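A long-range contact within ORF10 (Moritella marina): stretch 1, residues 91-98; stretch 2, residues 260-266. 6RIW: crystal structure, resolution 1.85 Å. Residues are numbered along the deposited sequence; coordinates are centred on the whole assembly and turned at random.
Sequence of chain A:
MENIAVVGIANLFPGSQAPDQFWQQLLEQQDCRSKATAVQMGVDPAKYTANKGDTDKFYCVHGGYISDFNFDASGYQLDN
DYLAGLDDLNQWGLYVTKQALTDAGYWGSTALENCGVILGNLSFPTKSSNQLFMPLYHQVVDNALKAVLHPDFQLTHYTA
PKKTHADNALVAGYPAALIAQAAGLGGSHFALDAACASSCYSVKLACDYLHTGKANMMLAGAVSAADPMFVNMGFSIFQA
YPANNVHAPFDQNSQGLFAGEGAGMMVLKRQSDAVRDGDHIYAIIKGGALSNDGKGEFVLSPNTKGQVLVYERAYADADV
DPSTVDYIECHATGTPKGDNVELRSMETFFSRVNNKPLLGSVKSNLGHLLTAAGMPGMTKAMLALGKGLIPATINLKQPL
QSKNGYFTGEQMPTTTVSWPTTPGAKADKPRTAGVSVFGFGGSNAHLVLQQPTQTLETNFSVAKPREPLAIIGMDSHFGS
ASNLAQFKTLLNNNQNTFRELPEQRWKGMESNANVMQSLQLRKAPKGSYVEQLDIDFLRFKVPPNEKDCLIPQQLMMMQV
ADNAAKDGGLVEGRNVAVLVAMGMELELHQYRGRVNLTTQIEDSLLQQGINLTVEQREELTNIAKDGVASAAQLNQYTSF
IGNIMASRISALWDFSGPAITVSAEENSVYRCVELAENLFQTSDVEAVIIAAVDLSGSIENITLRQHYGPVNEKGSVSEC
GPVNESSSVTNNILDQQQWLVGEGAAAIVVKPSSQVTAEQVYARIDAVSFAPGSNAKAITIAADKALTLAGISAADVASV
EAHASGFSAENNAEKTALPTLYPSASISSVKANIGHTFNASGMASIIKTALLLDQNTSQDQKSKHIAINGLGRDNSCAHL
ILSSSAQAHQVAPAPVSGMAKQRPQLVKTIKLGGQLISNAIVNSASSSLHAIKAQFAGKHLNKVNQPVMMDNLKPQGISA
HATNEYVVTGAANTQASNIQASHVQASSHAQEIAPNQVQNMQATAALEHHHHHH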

ATOM      1  N   GLN A  91      11.416   6.029   9.408  1.00 15.17           N
ATOM      2  CA  GLN A  91      12.753   5.944   9.993  1.00 16.12           C
ATOM      3  C   GLN A  91      13.326   4.541   9.861  1.00 15.59           C
ATOM      4  O   GLN A  91      14.524   4.374   9.591  1.00 15.41           O
ATOM      5  CB  GLN A  91      12.702   6.365  11.455  1.00 13.07           C
ATOM      6  CG  GLN A  91      12.309   7.848  11.603  1.00 16.74           C
ATOM      7  CD  GLN A  91      12.423   8.343  13.019  1.00 17.82           C
ATOM      8  OE1 GLN A  91      12.454   7.556  13.961  1.00 20.24           O
ATOM      9  NE2 GLN A  91      12.491   9.668  13.181  1.00 17.64           N
ATOM     10  N   TRP A  92      12.492   3.518  10.064  1.00 12.80           N
ATOM     11  CA  TRP A  92      12.993   2.156   9.922  1.00 14.54           C
ATOM     12  C   TRP A  92      13.410   1.876   8.482  1.00 14.25           C
ATOM     13  O   TRP A  92      14.415   1.203   8.247  1.00 13.56           O
ATOM     14  CB  TRP A  92      11.942   1.148  10.371  1.00 11.68           C
ATOM     15  CG  TRP A  92      11.604   1.205  11.822  1.00 14.50           C
ATOM     16  CD1 TRP A  92      12.235   1.931  12.801  1.00 15.25           C
ATOM     17  CD2 TRP A  92      10.534   0.514  12.463  1.00 13.51           C
ATOM     18  NE1 TRP A  92      11.621   1.728  14.008  1.00 14.71           N
ATOM     19  CE2 TRP A  92      10.578   0.853  13.831  1.00 15.65           C
ATOM     20  CE3 TRP A  92       9.542  -0.365  12.012  1.00 16.08           C
ATOM     21  CZ2 TRP A  92       9.646   0.364  14.755  1.00 17.82           C
ATOM     22  CZ3 TRP A  92       8.623  -0.866  12.931  1.00 14.05           C
ATOM     23  CH2 TRP A  92       8.689  -0.502  14.290  1.00 19.07           C
ATOM     24  N   GLY A  93      12.636   2.366   7.505  1.00 14.90           N
ATOM     25  CA  GLY A  93      13.013   2.185   6.106  1.00 15.69           C
ATOM     26  C   GLY A  93      14.290   2.920   5.734  1.00 13.57           C
ATOM     27  O   GLY A  93      15.127   2.395   4.992  1.00 14.22           O
ATOM     28  N   LEU A  94      14.461   4.139   6.248  1.00 14.10           N
ATOM     29  CA  LEU A  94      15.712   4.863   6.031  1.00 14.81           C
ATOM     30  C   LEU A  94      16.894   4.134   6.670  1.00 15.29           C
ATOM     31  O   LEU A  94      17.980   4.035   6.076  1.00 15.50           O
ATOM     32  CB  LEU A  94      15.588   6.274   6.605  1.00 13.40           C
ATOM     33  CG  LEU A  94      14.650   7.163   5.790  1.00 14.99           C
ATOM     34  CD1 LEU A  94      14.308   8.411   6.582  1.00 15.89           C
ATOM     35  CD2 LEU A  94      15.300   7.506   4.454  1.00 19.11           C
ATOM     36  N   TYR A  95      16.700   3.625   7.883  1.00 14.56           N
ATOM     37  CA  TYR A  95      17.770   2.889   8.555  1.00 15.73           C
ATOM     38  C   TYR A  95      18.261   1.708   7.713  1.00 15.57           C
ATOM     39  O   TYR A  95      19.466   1.578   7.458  1.00 16.16           O
ATOM     40  CB  TYR A  95      17.286   2.408   9.922  1.00 14.98           C
ATOM     41  CG  TYR A  95      18.289   1.468  10.586  1.00 16.55           C
ATOM     42  CD1 TYR A  95      19.464   1.976  11.140  1.00 18.02           C
ATOM     43  CD2 TYR A  95      18.071   0.094  10.647  1.00 16.41           C
ATOM     44  CE1 TYR A  95      20.394   1.144  11.741  1.00 20.96           C
ATOM     45  CE2 TYR A  95      19.021  -0.770  11.253  1.00 18.02           C
ATOM     46  CZ  TYR A  95      20.172  -0.219  11.802  1.00 21.91           C
ATOM     47  OH  TYR A  95      21.126  -1.011  12.400  1.00 19.56           O
ATOM     48  N   VAL A  96      17.353   0.825   7.281  1.00 14.69           N
ATOM     49  CA  VAL A  96      17.810  -0.347   6.529  1.00 14.43           C
ATOM     50  C   VAL A  96      18.329   0.045   5.146  1.00 17.14           C
ATOM     51  O   VAL A  96      19.176  -0.658   4.585  1.00 14.99           O
ATOM     52  CB  VAL A  96      16.724  -1.440   6.426  1.00 15.65           C
ATOM     53  CG1 VAL A  96      16.404  -1.989   7.833  1.00 15.47           C
ATOM     54  CG2 VAL A  96      15.457  -0.923   5.689  1.00 14.11           C
ATOM     55  N   THR A  97      17.868   1.165   4.583  1.00 15.25           N
ATOM     56  CA  THR A  97      18.442   1.633   3.322  1.00 14.08           C
ATOM     57  C   THR A  97      19.909   2.025   3.495  1.00 16.82           C
ATOM     58  O   THR A  97      20.776   1.572   2.735  1.00 17.06           O
ATOM     59  CB  THR A  97      17.630   2.805   2.778  1.00 17.64           C
ATOM     60  OG1 THR A  97      16.343   2.326   2.380  1.00 16.60           O
ATOM     61  CG2 THR A  97      18.306   3.376   1.531  1.00 17.61           C
ATOM     62  N   LYS A  98      20.197   2.868   4.486  1.00 15.10           N
ATOM     63  CA  LYS A  98      21.570   3.303   4.748  1.00 16.19           C
ATOM     64  C   LYS A  98      22.463   2.111   5.056  1.00 18.28           C
ATOM     65  O   LYS A  98      23.586   2.007   4.537  1.00 18.07           O
ATOM     66  CB  LYS A  98      21.594   4.294   5.916  1.00 19.82           C
ATOM     67  CG  LYS A  98      22.913   5.052   6.114  1.00 21.64           C
ATOM     68  CD  LYS A  98      22.607   6.462   6.610  1.00 25.80           C
ATOM     69  CE  LYS A  98      23.707   7.056   7.460  1.00 31.59           C
ATOM     70  NZ  LYS A  98      23.075   7.757   8.636  1.00 33.40           N
ATOM     71  N   GLY A 260       3.824  -8.977  13.846  1.00 20.31           N
ATOM     72  CA  GLY A 260       5.114  -8.377  14.132  1.00 20.20           C
ATOM     73  C   GLY A 260       5.347  -7.164  13.252  1.00 22.52           C
ATOM     74  O   GLY A 260       4.532  -6.823  12.392  1.00 20.24           O
ATOM     75  N   GLU A 261       6.481  -6.514  13.484  1.00 18.87           N
ATOM     76  CA  GLU A 261       6.827  -5.286  12.790  1.00 19.82           C
ATOM     77  C   GLU A 261       8.327  -5.287  12.527  1.00 20.12           C
ATOM     78  O   GLU A 261       9.075  -6.095  13.087  1.00 17.49           O
ATOM     79  CB  GLU A 261       6.403  -4.060  13.619  1.00 22.75           C
ATOM     80  CG  GLU A 261       6.884  -4.139  15.049  1.00 20.49           C
ATOM     81  CD  GLU A 261       6.507  -2.917  15.889  1.00 25.72           C
ATOM     82  OE1 GLU A 261       5.474  -2.262  15.598  1.00 24.97           O
ATOM     83  OE2 GLU A 261       7.261  -2.602  16.847  1.00 23.87           O
ATOM     84  N   GLY A 262       8.765  -4.393  11.649  1.00 17.41           N
ATOM     85  CA  GLY A 262      10.176  -4.248  11.358  1.00 16.53           C
ATOM     86  C   GLY A 262      10.374  -3.892   9.897  1.00 16.45           C
ATOM     87  O   GLY A 262       9.433  -3.506   9.208  1.00 14.68           O
ATOM     88  N   ALA A 263      11.621  -4.059   9.433  1.00 14.04           N
ATOM     89  CA  ALA A 263      11.991  -3.635   8.088  1.00 11.71           C
ATOM     90  C   ALA A 263      13.214  -4.410   7.626  1.00 14.64           C
ATOM     91  O   ALA A 263      13.998  -4.906   8.437  1.00 15.39           O
ATOM     92  CB  ALA A 263      12.281  -2.127   8.025  1.00 14.40           C
ATOM     93  N   GLY A 264      13.357  -4.515   6.306  1.00 11.95           N
ATOM     94  CA  GLY A 264      14.542  -5.115   5.723  1.00 16.36           C
ATOM     95  C   GLY A 264      14.825  -4.519   4.361  1.00 15.78           C
ATOM     96  O   GLY A 264      13.928  -3.999   3.693  1.00 14.72           O
ATOM     97  N   MET A 265      16.084  -4.601   3.946  1.00 15.88           N
ATOM     98  CA  MET A 265      16.444  -4.094   2.627  1.00 14.31           C
ATOM     99  C   MET A 265      17.581  -4.921   2.042  1.00 17.13           C
ATOM    100  O   MET A 265      18.505  -5.301   2.757  1.00 16.68           O
ATOM    101  CB  MET A 265      16.858  -2.614   2.699  1.00 19.51           C
ATOM    102  CG  MET A 265      16.915  -1.908   1.346  1.00 22.72           C
ATOM    103  SD  MET A 265      15.310  -1.665   0.517  1.00 20.68           S
ATOM    104  CE  MET A 265      14.387  -0.709   1.759  1.00 22.42           C
ATOM    105  N   MET A 266      17.524  -5.157   0.730  1.00 15.10           N
ATOM    106  CA  MET A 266      18.611  -5.812   0.010  1.00 21.50           C
ATOM    107  C   MET A 266      19.028  -4.966  -1.186  1.00 17.85           C
ATOM    108  O   MET A 266      18.206  -4.254  -1.776  1.00 16.84           O
ATOM    109  CB  MET A 266      18.185  -7.179  -0.477  1.00 19.05           C
ATOM    110  CG  MET A 266      18.229  -8.274   0.569  1.00 24.87           C
ATOM    111  SD  MET A 266      17.059  -9.563   0.077  1.00 36.04           S
ATOM    112  CE  MET A 266      17.176  -9.385  -1.694  1.00 16.75           C
TER

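The most unusual feature of this contact is a carboxylate oxygen at the edge of an indole ring. Glu261 OE2 lies 3.6 Å from Trp92 CH2, near the plane of the ring. Ring hydrogens carry a slight positive charge, so an aromatic edge is a reasonable neighbour for a carboxylate. The same oxygen is hydrogen-bonded elsewhere in the structure. No hydrogen bond joins the two stretches. The contact is mainly close packing.

Stretch 1 is helical throughout, and the helix runs on past both ends. Stretch 2 enters a strand at Gly262. Helix and strand run in roughly the same direction, with 31° between them, and their axes approach to 7.2 Å. This is close for a helix on a strand, and small residues line part of the strand. Trp92 CA and Ala263 CA are 6.2 Å apart. Val96 CA and Met265 CA are 5.6 Å apart.

The register fits two repeats. Trp92 and Val96 are one helical turn apart, and both point toward the strand. Ala263 and Met265 are two residues apart on an extended chain, so both point toward the helix. Met266 points away.

Trp92 covers the start of the strand. Trp92 CB lies 4.0 Å from Ala263 CB, an apolar contact that the short alanine side chain makes at close range. The ring reaches back along stretch 2, where Trp92 CZ3 is 3.8 Å from Gly262 N. At the backbone angles of Gly262, a CB would be jammed against the carbonyl oxygen of the preceding residue. That by itself calls for glycine.

Val96 sits between the two strand side chains. Val96 CG2 is 4.1 Å from Ala263 CB and 3.7 Å from Met265 CB. These two contacts are apolar and depend on shape. Val96 CG2 also comes within 3.9 Å of Gly264 C, so it packs on the strand backbone as well. Met265 CB also lies 3.6 Å from the backbone oxygen Val96 O.

The Met265 side chain bends back, with chi1 t and chi2 and chi3 both p. Its terminal methyl reaches Thr97, with Met265 CE 3.7 Å from Thr97 OG1. The hydroxyl does not bond to the methionine. Thr97 OG1 instead donates a hydrogen bond to Gly93 O at 2.9 Å, within the helix. Thr97 N donates to Gly93 O at 3.0 Å. The hydroxyl is thus satisfied by its own helix and can lie against a methyl group.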